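Local atomic coordinates of hypothetical protein (Pyrococcus furiosus, PDB entry 2FZF), a protein that is of unknown function but belongs to the rubrerythrin family of ferritin-like four-helix bundles, many members of which hold a diiron centre. Residues A17-E22 with P85-G90; G26-A31 with E122-L127; E66-K71 with K137-Y142. All blocks are in the same frame, centred on the assembly; numbering follows the deposited sequence.

Contact 1: residues A17-E22 with P85-G90; sequences ADFSLE and PKEHIG
Phe19 reaches across to Glu87 and Pro85 just ahead of the first long helix of a ferritin-like four-helix bundle. The residues it meets lie in the segment that follows helix 63-76, so the contact lays the entry to helix 21-44 against the start of the long connection that runs along the bundle to helix 103-129. Phe19 does nearly all the work on its side. Its CB already points toward the other segment, and with CG set beside the backbone N and anti to the carbonyl carbon (chi1 -51°) the ring carries on in that direction. Further out along the ring, CE2 comes to 4.4 Å from Pro85 CB and to 4.0 Å from Glu87 CB. At the tip, CZ packs on Glu87 CB at 3.7 Å and reaches the next carbon of that chain as well, with Phe19 CZ 4.2 Å from Glu87 CG. Both Pro85 and Glu87 approach the ring obliquely. The glutamate chain crosses the phenylalanine at about a right angle, offers its methylene carbons, and then bends at chi2 (-64°), which carries the carboxylate away. This is a small, purely apolar contact at the surface, without a hydrogen bond between the segments. Leu24 of helix 21-44 also touches Phe19, while backbone hydrogen bonds tie Leu11 to His88 and Gly90, and Leu11 also packs on Glu87 and Ile89. Next to the ring, Ser20 is the N-cap of helix 21-44: its OG caps a backbone N in the first turn, and its own backbone N is hydrogen-bonded to OE2 of Glu23.

Contact 2: residues G26-A31 with E122-L127; sequences GMAIKA and EFYLKL
Met27 and Ala28 meet the rings of Phe123 and Tyr124 between two helices that run nearly antiparallel, at 155°, with segment axes 11.9 Å apart. The Met27 chain leaves the backbone extended about chi2, then turns at chi3 (43°), swinging its terminal methyl round so that CE lies 4.1 Å from Phe123 CE2. The two side chains cross at about a right angle. Phe123 has its CG anti to the backbone N, which carries the ring toward helix 21-44, where Met27 CE and Ala28 CB both meet it obliquely; its CE1 comes to 4.2 Å from Ala28 CB. In the ferritin-like bundle this pairing joins the first arm, helix 21-44, to the third, helix 103-129, and all four touching residues are buried. Tyr124 differs, its CG beside the backbone N and anti to the carbonyl carbon (chi1 -68°), and although its CB does not aim at helix 21-44, the end of the ring does arrive there. Ala28 CB approaches that ring obliquely and sits 4.1 Å from both CE1 and OH of Tyr124. The hydroxyl, buried among apolar neighbours, is satisfied by a hydrogen bond to OE2 of Glu32, one turn on from Ala28, while Met140 and Leu143 of helix 134-164 also pack on Tyr124.

Contact 3: residues E66-K71 with K137-Y142; sequences EALLRK and KRLMRY
Leu68 and Leu69 pack against Leu139, Met140 and Tyr142 where the second and fourth helical arms of the ferritin-like bundle run side by side. The segments are close to antiparallel (159°), their axes 11.6 Å apart. Along 66-71, Glu66 comes first; its side chain touches Ile33 of helix 21-44. Leu68 puts a single methyl to use twice: CD1 lies 4.5 Å from Leu139 CD1 and 4.4 Å from Tyr142 CE1, oblique to the tyrosine ring. Leu69 then reaches the deeper layer, with its CD2 4.1 Å from Met140 CE. Met140 gets there by folding back: its CB points away from helix 63-76, but bends at chi2 (55°) and chi3 bring CE round to Leu69, and the two side chains cross at about a right angle. Helix 134-164 also faces the second subunit, where Tyr142 OH is hydrogen-bonded to Lys54 and Glu157 of that subunit and Arg138 forms a salt bridge with its Glu165. Arg70, one turn after Glu66, makes a salt bridge inside its own helix: NH1 donates to the anti lone pair of Glu66 OE2 at 3.1 Å, with the oxygen almost in the guanidinium plane.

In the fold
Contact 2 lies between the other two: contact 1 is at the surface, contact 3 on the side facing the second subunit. Contacts 1 and 2 have centres about 9 Å apart and share helix 21-44; Met27, part of contact 2, also packs on Pro85 and Ile89. Contacts 2 and 3, about 10 Å between centres, merge into one apolar core in which all four bundle arms take part: Ala28 CB is 3.6 Å from Leu69 CD1, and Met140 lies against Tyr124 and Leu127. Contacts 1 and 3 do not touch, their centres about 17 Å and nearest atoms about 7 Å apart. Related rubrerythrins hold iron between such helices, but these contacts are packing and establish no metal site here.

Contact 1: residues A17-E22 with P85-G90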
loop_
_atom_site.group_PDB
_atom_site.type_symbol
_atom_site.label_atom_id
_atom_site.label_comp_id
_atom_site.label_asym_id
_atom_site.label_seq_id
_atom_site.Cartn_x
_atom_site.Cartn_y
_atom_site.Cartn_z
ATOM N N ALA A 17 20.236 -12.280 13.691
ATOM C CA ALA A 17 21.259 -12.046 14.702
ATOM C C ALA A 17 22.623 -12.610 14.321
ATOM O O ALA A 17 23.630 -12.276 14.946
ATOM C CB ALA A 17 20.814 -12.605 16.044
ATOM N N ASP A 18 22.663 -13.452 13.294
ATOM C CA ASP A 18 23.927 -14.031 12.847
ATOM C C ASP A 18 24.781 -13.038 12.078
ATOM O O ASP A 18 25.892 -13.376 11.666
ATOM C CB ASP A 18 23.681 -15.256 11.958
ATOM C CG ASP A 18 23.463 -16.530 12.762
ATOM O OD1 ASP A 18 24.359 -16.881 13.557
ATOM O OD2 ASP A 18 22.406 -17.182 12.599
ATOM N N PHE A 19 24.261 -11.823 11.878
ATOM C CA PHE A 19 24.978 -10.785 11.125
ATOM C C PHE A 19 25.042 -9.446 11.840
ATOM O O PHE A 19 24.249 -9.167 12.736
ATOM C CB PHE A 19 24.336 -10.562 9.748
ATOM C CG PHE A 19 24.132 -11.823 8.961
ATOM C CD1 PHE A 19 23.078 -12.676 9.256
ATOM C CD2 PHE A 19 25.015 -12.173 7.944
ATOM C CE1 PHE A 19 22.906 -13.865 8.554
ATOM C CE2 PHE A 19 24.856 -13.360 7.231
ATOM C CZ PHE A 19 23.802 -14.206 7.535
ATOM N N SER A 20 26.000 -8.622 11.421
ATOM C CA SER A 20 26.211 -7.293 11.988
ATOM C C SER A 20 25.270 -6.261 11.384
ATOM O O SER A 20 24.512 -6.555 10.462
ATOM C CB SER A 20 27.649 -6.846 11.750
ATOM O OG SER A 20 27.987 -6.986 10.386
ATOM N N LEU A 21 25.325 -5.041 11.896
ATOM C CA LEU A 21 24.454 -4.004 11.384
ATOM C C LEU A 21 24.845 -3.639 9.958
ATOM O O LEU A 21 23.977 -3.426 9.104
ATOM C CB LEU A 21 24.492 -2.780 12.301
ATOM C CG LEU A 21 23.509 -1.639 11.981
ATOM C CD1 LEU A 21 24.134 -0.720 10.952
ATOM C CD2 LEU A 21 22.167 -2.190 11.487
ATOM N N GLU A 22 26.149 -3.595 9.693
ATOM C CA GLU A 22 26.639 -3.262 8.359
ATOM C C GLU A 22 26.346 -4.388 7.364
ATOM O O GLU A 22 25.991 -4.139 6.210
ATOM C CB GLU A 22 28.143 -2.965 8.412
ATOM C CG GLU A 22 28.891 -3.790 9.446
ATOM C CD GLU A 22 29.453 -2.958 10.588
ATOM O OE1 GLU A 22 30.415 -2.188 10.351
ATOM O OE2 GLU A 22 28.933 -3.067 11.724
ATOM N N PRO A 85 27.096 -9.640 2.142
ATOM C CA PRO A 85 27.320 -11.019 2.576
ATOM C C PRO A 85 26.717 -12.006 1.564
ATOM O O PRO A 85 25.776 -11.663 0.849
ATOM C CB PRO A 85 26.632 -11.063 3.943
ATOM C CG PRO A 85 25.556 -10.038 3.823
ATOM C CD PRO A 85 26.238 -8.916 3.095
ATOM N N LYS A 86 27.261 -13.218 1.497
ATOM C CA LYS A 86 26.752 -14.222 0.567
ATOM C C LYS A 86 25.332 -14.626 0.947
ATOM O O LYS A 86 24.475 -14.810 0.089
ATOM C CB LYS A 86 27.652 -15.470 0.570
ATOM C CG LYS A 86 29.065 -15.256 0.016
ATOM C CD LYS A 86 30.144 -15.394 1.092
ATOM C CE LYS A 86 30.256 -16.829 1.608
ATOM N NZ LYS A 86 31.299 -16.997 2.675
ATOM N N GLU A 87 25.084 -14.760 2.242
ATOM C CA GLU A 87 23.770 -15.162 2.697
ATOM C C GLU A 87 22.760 -14.021 2.550
ATOM O O GLU A 87 23.122 -12.858 2.331
ATOM C CB GLU A 87 23.838 -15.647 4.155
ATOM C CG GLU A 87 24.815 -16.833 4.436
ATOM C CD GLU A 87 24.452 -18.163 3.738
ATOM O OE1 GLU A 87 23.266 -18.578 3.755
ATOM O OE2 GLU A 87 25.376 -18.810 3.188
ATOM N N HIS A 88 21.483 -14.363 2.647
ATOM C CA HIS A 88 20.441 -13.363 2.532
ATOM C C HIS A 88 19.134 -13.843 3.154
ATOM O O HIS A 88 18.768 -15.017 3.049
ATOM C CB HIS A 88 20.243 -12.982 1.060
ATOM C CG HIS A 88 19.595 -14.045 0.223
ATOM N ND1 HIS A 88 18.292 -14.451 0.412
ATOM C CD2 HIS A 88 20.053 -14.732 -0.850
ATOM C CE1 HIS A 88 17.972 -15.339 -0.512
ATOM N NE2 HIS A 88 19.020 -15.528 -1.290
ATOM N N ILE A 89 18.444 -12.923 3.818
ATOM C CA ILE A 89 17.176 -13.231 4.462
ATOM C C ILE A 89 16.022 -13.095 3.481
ATOM O O ILE A 89 15.990 -12.169 2.669
ATOM C CB ILE A 89 16.896 -12.279 5.647
ATOM C CG1 ILE A 89 17.967 -12.442 6.728
ATOM C CG2 ILE A 89 15.521 -12.553 6.216
ATOM C CD1 ILE A 89 18.024 -13.825 7.338
ATOM N N GLY A 90 15.079 -14.025 3.558
ATOM C CA GLY A 90 13.912 -13.971 2.697
ATOM C C GLY A 90 14.168 -14.327 1.251
ATOM O O GLY A 90 15.307 -14.505 0.850
#

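Contact 2: residues G26-A31 with E122-L127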
loop_
_atom_site.group_PDB
_atom_site.type_symbol
_atom_site.label_atom_id
_atom_site.label_comp_id
_atom_site.label_asym_id
_atom_site.label_seq_id
_atom_site.Cartn_x
_atom_site.Cartn_y
_atom_site.Cartn_z
ATOM N N GLY A 26 23.985 -4.157 4.233
ATOM C CA GLY A 26 24.417 -4.563 2.909
ATOM C C GLY A 26 23.361 -5.458 2.261
ATOM O O GLY A 26 23.078 -5.363 1.067
ATOM N N MET A 27 22.787 -6.341 3.072
ATOM C CA MET A 27 21.743 -7.257 2.636
ATOM C C MET A 27 20.559 -6.455 2.127
ATOM O O MET A 27 20.026 -6.739 1.051
ATOM C CB MET A 27 21.297 -8.145 3.803
ATOM C CG MET A 27 22.265 -9.276 4.129
ATOM S SD MET A 27 21.655 -10.492 5.358
ATOM C CE MET A 27 19.981 -10.715 4.780
ATOM N N ALA A 28 20.161 -5.457 2.918
ATOM C CA ALA A 28 19.039 -4.566 2.591
ATOM C C ALA A 28 19.243 -3.933 1.223
ATOM O O ALA A 28 18.382 -4.019 0.356
ATOM C CB ALA A 28 18.917 -3.486 3.642
ATOM N N ILE A 29 20.398 -3.302 1.047
ATOM C CA ILE A 29 20.734 -2.676 -0.215
ATOM C C ILE A 29 20.612 -3.708 -1.334
ATOM O O ILE A 29 19.982 -3.454 -2.363
ATOM C CB ILE A 29 22.175 -2.139 -0.211
ATOM C CG1 ILE A 29 22.349 -1.096 0.902
ATOM C CG2 ILE A 29 22.502 -1.548 -1.566
ATOM C CD1 ILE A 29 23.760 -0.552 1.026
ATOM N N LYS A 30 21.211 -4.875 -1.118
ATOM C CA LYS A 30 21.195 -5.942 -2.099
ATOM C C LYS A 30 19.775 -6.325 -2.442
ATOM O O LYS A 30 19.441 -6.532 -3.606
ATOM C CB LYS A 30 21.947 -7.166 -1.558
ATOM C CG LYS A 30 22.344 -8.207 -2.597
ATOM C CD LYS A 30 23.392 -9.183 -2.037
ATOM C CE LYS A 30 23.952 -10.137 -3.129
ATOM N NZ LYS A 30 25.147 -10.939 -2.670
ATOM N N ALA A 31 18.927 -6.424 -1.426
ATOM C CA ALA A 31 17.531 -6.815 -1.653
ATOM C C ALA A 31 16.797 -5.774 -2.480
ATOM O O ALA A 31 16.053 -6.106 -3.407
ATOM C CB ALA A 31 16.822 -7.023 -0.328
ATOM N N GLU A 122 9.072 -6.723 7.594
ATOM C CA GLU A 122 9.362 -7.359 8.878
ATOM C C GLU A 122 10.835 -7.219 9.222
ATOM O O GLU A 122 11.215 -7.178 10.399
ATOM C CB GLU A 122 8.969 -8.832 8.836
ATOM C CG GLU A 122 9.368 -9.628 10.063
ATOM C CD GLU A 122 8.681 -10.995 10.125
ATOM O OE1 GLU A 122 8.388 -11.559 9.033
ATOM O OE2 GLU A 122 8.446 -11.501 11.260
ATOM N N PHE A 123 11.652 -7.137 8.174
ATOM C CA PHE A 123 13.102 -6.968 8.284
ATOM C C PHE A 123 13.379 -5.536 8.805
ATOM O O PHE A 123 14.032 -5.358 9.829
ATOM C CB PHE A 123 13.739 -7.209 6.893
ATOM C CG PHE A 123 15.256 -7.161 6.870
ATOM C CD1 PHE A 123 15.929 -5.945 6.794
ATOM C CD2 PHE A 123 16.006 -8.334 6.893
ATOM C CE1 PHE A 123 17.322 -5.898 6.728
ATOM C CE2 PHE A 123 17.399 -8.296 6.826
ATOM C CZ PHE A 123 18.057 -7.075 6.747
ATOM N N TYR A 124 12.844 -4.531 8.116
ATOM C CA TYR A 124 13.041 -3.153 8.516
ATOM C C TYR A 124 12.454 -2.824 9.878
ATOM O O TYR A 124 12.771 -1.787 10.476
ATOM C CB TYR A 124 12.447 -2.226 7.478
ATOM C CG TYR A 124 13.183 -2.250 6.177
ATOM C CD1 TYR A 124 14.570 -2.063 6.133
ATOM C CD2 TYR A 124 12.497 -2.405 4.977
ATOM C CE1 TYR A 124 15.253 -2.021 4.923
ATOM C CE2 TYR A 124 13.170 -2.369 3.767
ATOM C CZ TYR A 124 14.546 -2.172 3.741
ATOM O OH TYR A 124 15.196 -2.079 2.538
ATOM N N LEU A 125 11.571 -3.698 10.352
ATOM C CA LEU A 125 10.939 -3.540 11.661
ATOM C C LEU A 125 11.960 -3.916 12.717
ATOM O O LEU A 125 12.069 -3.261 13.754
ATOM C CB LEU A 125 9.735 -4.470 11.786
ATOM C CG LEU A 125 8.378 -3.801 11.575
ATOM C CD1 LEU A 125 7.262 -4.842 11.616
ATOM C CD2 LEU A 125 8.189 -2.737 12.649
ATOM N N LYS A 126 12.703 -4.986 12.440
ATOM C CA LYS A 126 13.725 -5.456 13.356
ATOM C C LYS A 126 14.915 -4.508 13.327
ATOM O O LYS A 126 15.384 -4.058 14.372
ATOM C CB LYS A 126 14.183 -6.874 12.998
ATOM C CG LYS A 126 15.416 -7.346 13.802
ATOM C CD LYS A 126 15.251 -7.172 15.334
ATOM C CE LYS A 126 16.587 -7.314 16.083
ATOM N NZ LYS A 126 17.253 -8.635 15.852
ATOM N N LEU A 127 15.393 -4.203 12.126
ATOM C CA LEU A 127 16.532 -3.310 11.956
ATOM C C LEU A 127 16.249 -2.007 12.683
ATOM O O LEU A 127 17.163 -1.326 13.151
ATOM C CB LEU A 127 16.773 -3.043 10.470
ATOM C CG LEU A 127 18.205 -3.216 9.958
ATOM C CD1 LEU A 127 18.695 -4.619 10.268
ATOM C CD2 LEU A 127 18.252 -2.963 8.464
#

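Contact 3: residues E66-K71 with K137-Y142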
loop_
_atom_site.group_PDB
_atom_site.type_symbol
_atom_site.label_atom_id
_atom_site.label_comp_id
_atom_site.label_asym_id
_atom_site.label_seq_id
_atom_site.Cartn_x
_atom_site.Cartn_y
_atom_site.Cartn_z
ATOM N N GLU A 66 17.121 2.254 -2.320
ATOM C CA GLU A 66 18.538 1.960 -2.397
ATOM C C GLU A 66 19.372 3.152 -1.995
ATOM O O GLU A 66 20.187 3.071 -1.080
ATOM C CB GLU A 66 18.916 1.557 -3.810
ATOM C CG GLU A 66 20.267 0.913 -3.872
ATOM C CD GLU A 66 20.737 0.684 -5.279
ATOM O OE1 GLU A 66 19.886 0.475 -6.177
ATOM O OE2 GLU A 66 21.970 0.694 -5.477
ATOM N N ALA A 67 19.171 4.264 -2.693
ATOM C CA ALA A 67 19.914 5.481 -2.404
ATOM C C ALA A 67 19.715 5.895 -0.947
ATOM O O ALA A 67 20.631 6.434 -0.333
ATOM C CB ALA A 67 19.479 6.601 -3.348
ATOM N N LEU A 68 18.529 5.642 -0.391
ATOM C CA LEU A 68 18.265 5.999 1.001
ATOM C C LEU A 68 19.103 5.165 1.963
ATOM O O LEU A 68 19.635 5.675 2.952
ATOM C CB LEU A 68 16.781 5.818 1.351
ATOM C CG LEU A 68 15.769 6.826 0.772
ATOM C CD1 LEU A 68 14.450 6.688 1.522
ATOM C CD2 LEU A 68 16.292 8.257 0.907
ATOM N N LEU A 69 19.222 3.879 1.669
ATOM C CA LEU A 69 19.988 2.981 2.514
ATOM C C LEU A 69 21.473 3.261 2.404
ATOM O O LEU A 69 22.183 3.228 3.402
ATOM C CB LEU A 69 19.722 1.529 2.117
ATOM C CG LEU A 69 18.384 0.890 2.469
ATOM C CD1 LEU A 69 18.276 -0.458 1.807
ATOM C CD2 LEU A 69 18.273 0.762 3.963
ATOM N N ARG A 70 21.934 3.539 1.185
ATOM C CA ARG A 70 23.348 3.799 0.930
ATOM C C ARG A 70 23.771 5.037 1.700
ATOM O O ARG A 70 24.925 5.166 2.120
ATOM C CB ARG A 70 23.609 3.988 -0.577
ATOM C CG ARG A 70 22.926 2.925 -1.440
ATOM C CD ARG A 70 23.685 2.485 -2.687
ATOM N NE ARG A 70 24.921 1.760 -2.392
ATOM C CZ ARG A 70 25.399 0.741 -3.111
ATOM N NH1 ARG A 70 24.743 0.299 -4.178
ATOM N NH2 ARG A 70 26.559 0.180 -2.779
ATOM N N LYS A 71 22.822 5.944 1.891
ATOM C CA LYS A 71 23.096 7.160 2.620
ATOM C C LYS A 71 23.275 6.836 4.086
ATOM O O LYS A 71 24.218 7.311 4.725
ATOM C CB LYS A 71 21.963 8.175 2.463
ATOM C CG LYS A 71 22.239 9.448 3.256
ATOM C CD LYS A 71 21.277 10.572 2.948
ATOM C CE LYS A 71 21.552 11.757 3.857
ATOM N NZ LYS A 71 20.681 12.932 3.579
ATOM N N LYS A 137 15.987 5.288 13.277
ATOM C CA LYS A 137 14.914 4.320 13.465
ATOM C C LYS A 137 13.669 4.801 12.732
ATOM O O LYS A 137 12.734 4.041 12.472
ATOM C CB LYS A 137 14.621 4.129 14.967
ATOM C CG LYS A 137 15.805 3.544 15.768
ATOM C CD LYS A 137 15.429 3.097 17.193
ATOM C CE LYS A 137 14.894 4.244 18.039
ATOM N NZ LYS A 137 14.368 3.747 19.336
ATOM N N ARG A 138 13.669 6.075 12.383
ATOM C CA ARG A 138 12.541 6.654 11.679
ATOM C C ARG A 138 12.628 6.240 10.209
ATOM O O ARG A 138 11.607 6.010 9.560
ATOM C CB ARG A 138 12.577 8.167 11.843
ATOM C CG ARG A 138 11.210 8.818 11.950
ATOM C CD ARG A 138 11.319 10.142 12.703
ATOM N NE ARG A 138 11.387 9.945 14.148
ATOM C CZ ARG A 138 11.891 10.827 15.006
ATOM N NH1 ARG A 138 12.385 11.982 14.566
ATOM N NH2 ARG A 138 11.886 10.557 16.308
ATOM N N LEU A 139 13.851 6.133 9.694
ATOM C CA LEU A 139 14.068 5.702 8.317
ATOM C C LEU A 139 13.643 4.244 8.175
ATOM O O LEU A 139 13.059 3.846 7.167
ATOM C CB LEU A 139 15.550 5.826 7.940
ATOM C CG LEU A 139 16.028 7.104 7.253
ATOM C CD1 LEU A 139 15.391 7.184 5.875
ATOM C CD2 LEU A 139 15.674 8.325 8.095
ATOM N N MET A 140 13.951 3.447 9.191
ATOM C CA MET A 140 13.611 2.028 9.181
ATOM C C MET A 140 12.106 1.851 9.199
ATOM O O MET A 140 11.560 1.065 8.429
ATOM C CB MET A 140 14.240 1.332 10.381
ATOM C CG MET A 140 15.308 0.334 10.003
ATOM S SD MET A 140 16.595 1.063 8.996
ATOM C CE MET A 140 16.586 -0.001 7.592
ATOM N N ARG A 141 11.451 2.600 10.080
ATOM C CA ARG A 141 10.001 2.583 10.233
ATOM C C ARG A 141 9.341 3.008 8.910
ATOM O O ARG A 141 8.399 2.370 8.442
ATOM C CB ARG A 141 9.610 3.545 11.364
ATOM C CG ARG A 141 8.156 3.477 11.817
ATOM C CD ARG A 141 7.856 2.174 12.537
ATOM N NE ARG A 141 6.507 2.132 13.097
ATOM C CZ ARG A 141 6.114 1.267 14.030
ATOM N NH1 ARG A 141 4.870 1.295 14.486
ATOM N NH2 ARG A 141 6.965 0.376 14.522
ATOM N N TYR A 142 9.846 4.085 8.313
ATOM C CA TYR A 142 9.322 4.585 7.042
ATOM C C TYR A 142 9.445 3.520 5.953
ATOM O O TYR A 142 8.507 3.288 5.190
ATOM C CB TYR A 142 10.086 5.853 6.627
ATOM C CG TYR A 142 9.789 6.338 5.221
ATOM C CD1 TYR A 142 10.539 5.888 4.129
ATOM C CD2 TYR A 142 8.729 7.217 4.975
ATOM C CE1 TYR A 142 10.240 6.297 2.829
ATOM C CE2 TYR A 142 8.418 7.632 3.681
ATOM C CZ TYR A 142 9.176 7.169 2.612
ATOM O OH TYR A 142 8.858 7.562 1.330
#